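Local atomic coordinates of purine nucleoside phosphorylase (Grouper iridovirus, PDB entry 3KHS), a protein that probably catalyses the phosphorolysis of purine nucleosides such as inosine and guanosine, releasing the free base for nucleoside salvage. Residues I172-E177 with V272-E277. Sequence-based numbering, arbitrary orientation.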
ATOM      1  N   ILE B 172     -15.174  20.784  20.355  1.00 41.11           N
ATOM      2  CA  ILE B 172     -14.214  21.624  21.067  1.00 45.02           C
ATOM      3  C   ILE B 172     -14.879  22.370  22.223  1.00 46.15           C
ATOM      4  O   ILE B 172     -14.371  22.395  23.339  1.00 49.84           O
ATOM      5  CB  ILE B 172     -13.617  22.664  20.129  1.00 42.23           C
ATOM      6  CG1 ILE B 172     -12.889  21.959  18.986  1.00 42.26           C
ATOM      7  CG2 ILE B 172     -12.710  23.596  20.907  1.00 41.45           C
ATOM      8  CD1 ILE B 172     -11.753  21.097  19.449  1.00 36.90           C
ATOM      9  N   SER B 173     -16.022  22.977  21.925  1.00 47.34           N
ATOM     10  CA  SER B 173     -16.804  23.736  22.883  1.00 49.46           C
ATOM     11  C   SER B 173     -17.359  22.833  23.993  1.00 49.57           C
ATOM     12  O   SER B 173     -17.418  23.207  25.174  1.00 52.23           O
ATOM     13  CB  SER B 173     -17.943  24.425  22.117  1.00 47.25           C
ATOM     14  OG  SER B 173     -19.012  24.756  22.985  1.00 59.57           O
ATOM     15  N   ALA B 174     -17.768  21.636  23.610  1.00 46.31           N
ATOM     16  CA  ALA B 174     -18.302  20.704  24.587  1.00 44.04           C
ATOM     17  C   ALA B 174     -17.205  20.299  25.556  1.00 40.98           C
ATOM     18  O   ALA B 174     -17.458  20.061  26.736  1.00 40.20           O
ATOM     19  CB  ALA B 174     -18.855  19.477  23.880  1.00 37.66           C
ATOM     20  N   ALA B 175     -15.982  20.216  25.040  1.00 44.70           N
ATOM     21  CA  ALA B 175     -14.824  19.844  25.837  1.00 45.18           C
ATOM     22  C   ALA B 175     -14.569  20.965  26.837  1.00 47.75           C
ATOM     23  O   ALA B 175     -14.410  20.712  28.035  1.00 46.78           O
ATOM     24  CB  ALA B 175     -13.609  19.649  24.937  1.00 42.29           C
ATOM     25  N   ARG B 176     -14.532  22.200  26.340  1.00 47.20           N
ATOM     26  CA  ARG B 176     -14.327  23.359  27.199  1.00 52.46           C
ATOM     27  C   ARG B 176     -15.376  23.307  28.298  1.00 53.51           C
ATOM     28  O   ARG B 176     -15.066  23.282  29.490  1.00 56.02           O
ATOM     29  CB  ARG B 176     -14.510  24.653  26.407  1.00 55.30           C
ATOM     30  CG  ARG B 176     -14.650  25.904  27.273  1.00 60.54           C
ATOM     31  CD  ARG B 176     -15.135  27.095  26.453  1.00 68.73           C
ATOM     32  NE  ARG B 176     -16.369  26.791  25.717  1.00 78.47           N
ATOM     33  CZ  ARG B 176     -17.575  26.640  26.271  1.00 82.56           C
ATOM     34  NH1 ARG B 176     -17.739  26.772  27.586  1.00 82.56           N
ATOM     35  NH2 ARG B 176     -18.625  26.340  25.506  1.00 80.44           N
ATOM     36  N   GLU B 177     -16.626  23.270  27.873  1.00 50.45           N
ATOM     37  CA  GLU B 177     -17.767  23.228  28.766  1.00 49.58           C
ATOM     38  C   GLU B 177     -17.659  22.143  29.830  1.00 51.67           C
ATOM     39  O   GLU B 177     -18.182  22.297  30.933  1.00 50.59           O
ATOM     40  CB  GLU B 177     -19.000  23.007  27.908  1.00 56.62           C
ATOM     41  CG  GLU B 177     -20.320  23.418  28.481  1.00 61.14           C
ATOM     42  CD  GLU B 177     -21.396  23.434  27.394  1.00 63.74           C
ATOM     43  OE1 GLU B 177     -21.154  24.057  26.320  1.00 58.73           O
ATOM     44  OE2 GLU B 177     -22.468  22.825  27.624  1.00 62.04           O
ATOM     45  N   VAL B 272     -19.319  12.906  24.151  1.00 40.08           N
ATOM     46  CA  VAL B 272     -20.218  12.475  23.090  1.00 38.93           C
ATOM     47  C   VAL B 272     -21.673  12.880  23.379  1.00 41.87           C
ATOM     48  O   VAL B 272     -22.383  13.336  22.479  1.00 39.97           O
ATOM     49  CB  VAL B 272     -20.126  10.902  22.880  1.00 37.30           C
ATOM     50  CG1 VAL B 272     -21.165  10.427  21.866  1.00 30.21           C
ATOM     51  CG2 VAL B 272     -18.746  10.528  22.346  1.00 30.90           C
ATOM     52  N   LYS B 273     -22.107  12.719  24.634  1.00 43.36           N
ATOM     53  CA  LYS B 273     -23.468  13.075  25.018  1.00 45.10           C
ATOM     54  C   LYS B 273     -23.715  14.566  24.850  1.00 46.52           C
ATOM     55  O   LYS B 273     -24.708  14.971  24.226  1.00 47.80           O
ATOM     56  CB  LYS B 273     -23.754  12.650  26.458  1.00 42.48           C
ATOM     57  CG  LYS B 273     -23.701  11.147  26.645  1.00 45.47           C
ATOM     58  CD  LYS B 273     -24.077  10.689  28.058  1.00 46.48           C
ATOM     59  CE  LYS B 273     -25.479  11.148  28.455  1.00 53.21           C
ATOM     60  NZ  LYS B 273     -25.888  10.596  29.787  1.00 51.26           N
ATOM     61  N   LEU B 274     -22.803  15.385  25.372  1.00 45.78           N
ATOM     62  CA  LEU B 274     -22.960  16.832  25.260  1.00 47.16           C
ATOM     63  C   LEU B 274     -22.970  17.243  23.795  1.00 46.67           C
ATOM     64  O   LEU B 274     -23.688  18.162  23.409  1.00 46.95           O
ATOM     65  CB  LEU B 274     -21.833  17.574  25.991  1.00 48.13           C
ATOM     66  CG  LEU B 274     -22.199  18.851  26.775  1.00 51.59           C
ATOM     67  CD1 LEU B 274     -20.913  19.615  27.047  1.00 44.54           C
ATOM     68  CD2 LEU B 274     -23.200  19.744  26.003  1.00 38.82           C
ATOM     69  N   VAL B 275     -22.172  16.558  22.983  1.00 47.63           N
ATOM     70  CA  VAL B 275     -22.080  16.867  21.555  1.00 49.58           C
ATOM     71  C   VAL B 275     -23.411  16.547  20.867  1.00 49.63           C
ATOM     72  O   VAL B 275     -23.870  17.269  19.980  1.00 46.29           O
ATOM     73  CB  VAL B 275     -20.928  16.050  20.881  1.00 44.97           C
ATOM     74  CG1 VAL B 275     -21.027  16.127  19.381  1.00 42.29           C
ATOM     75  CG2 VAL B 275     -19.585  16.597  21.321  1.00 39.47           C
ATOM     76  N   ILE B 276     -24.025  15.454  21.294  1.00 49.37           N
ATOM     77  CA  ILE B 276     -25.284  15.038  20.723  1.00 50.54           C
ATOM     78  C   ILE B 276     -26.355  16.052  21.123  1.00 55.06           C
ATOM     79  O   ILE B 276     -27.274  16.332  20.353  1.00 54.19           O
ATOM     80  CB  ILE B 276     -25.648  13.608  21.198  1.00 46.69           C
ATOM     81  CG1 ILE B 276     -24.719  12.601  20.504  1.00 43.93           C
ATOM     82  CG2 ILE B 276     -27.121  13.307  20.929  1.00 42.09           C
ATOM     83  CD1 ILE B 276     -24.937  11.141  20.899  1.00 37.31           C
ATOM     84  N   GLU B 277     -26.234  16.619  22.318  1.00 54.61           N
ATOM     85  CA  GLU B 277     -27.210  17.611  22.743  1.00 55.94           C
ATOM     86  C   GLU B 277     -27.137  18.832  21.825  1.00 55.09           C
ATOM     87  O   GLU B 277     -28.159  19.299  21.344  1.00 58.97           O
ATOM     88  CB  GLU B 277     -26.971  18.036  24.187  1.00 57.93           C
ATOM     89  CG  GLU B 277     -28.130  18.809  24.786  1.00 59.11           C
ATOM     90  CD  GLU B 277     -27.835  19.274  26.196  1.00 63.20           C
ATOM     91  OE1 GLU B 277     -27.289  18.468  26.989  1.00 57.16           O
ATOM     92  OE2 GLU B 277     -28.158  20.445  26.514  1.00 67.18           O
TER
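Ala-174 and Leu-274 mark where the helical segments 172-177 and 272-277 come nearest, their CA atoms 6.1 Å apart. The axes approach to 9.1 Å and their N-to-C directions make an angle of 123°, nearer to perpendicular than to antiparallel, so contact is confined to one turn of 172-177 (Ala-174 and Glu-177) and the adjacent pair Leu-274 and Val-275. No hydrogen bond joins the segments; the link is van der Waals, methyl against methyl, with two oxygens lying against leucine methyls. Alanine suits the crossing because its lone methyl lets the neighbouring helix come close: Ala-174 CB meets Leu-274 CD1 at 3.8 Å and Val-275 CG2 at 3.9 Å. The branched valine reaches it with CG2, the methyl anti to the carbonyl carbon. Leu-274, long and forked, spans the gap to both Ala-174, whose carbonyl O its CD1 touches, and Glu-177, which passes obliquely across its end. The glutamate's extended chain (chi1 -158°) lays its aliphatic stem by Leu-274 CD1 and brings Glu-177 OE2 to 3.6 Å from Leu-274 CD2, while the charged end stays at the exposed margin. There Glu-177 OE1 forms a 3.5 Å salt bridge with Arg-176 NH2. Within the phosphorylase fold, the crossing joins helix 165-178 to the C-terminal helix 257-279, whose Leu-271 and Lys-278 also touch Ala-174, while Ile-276 packs on Leu-24 and Ile-26 of strand 24-28.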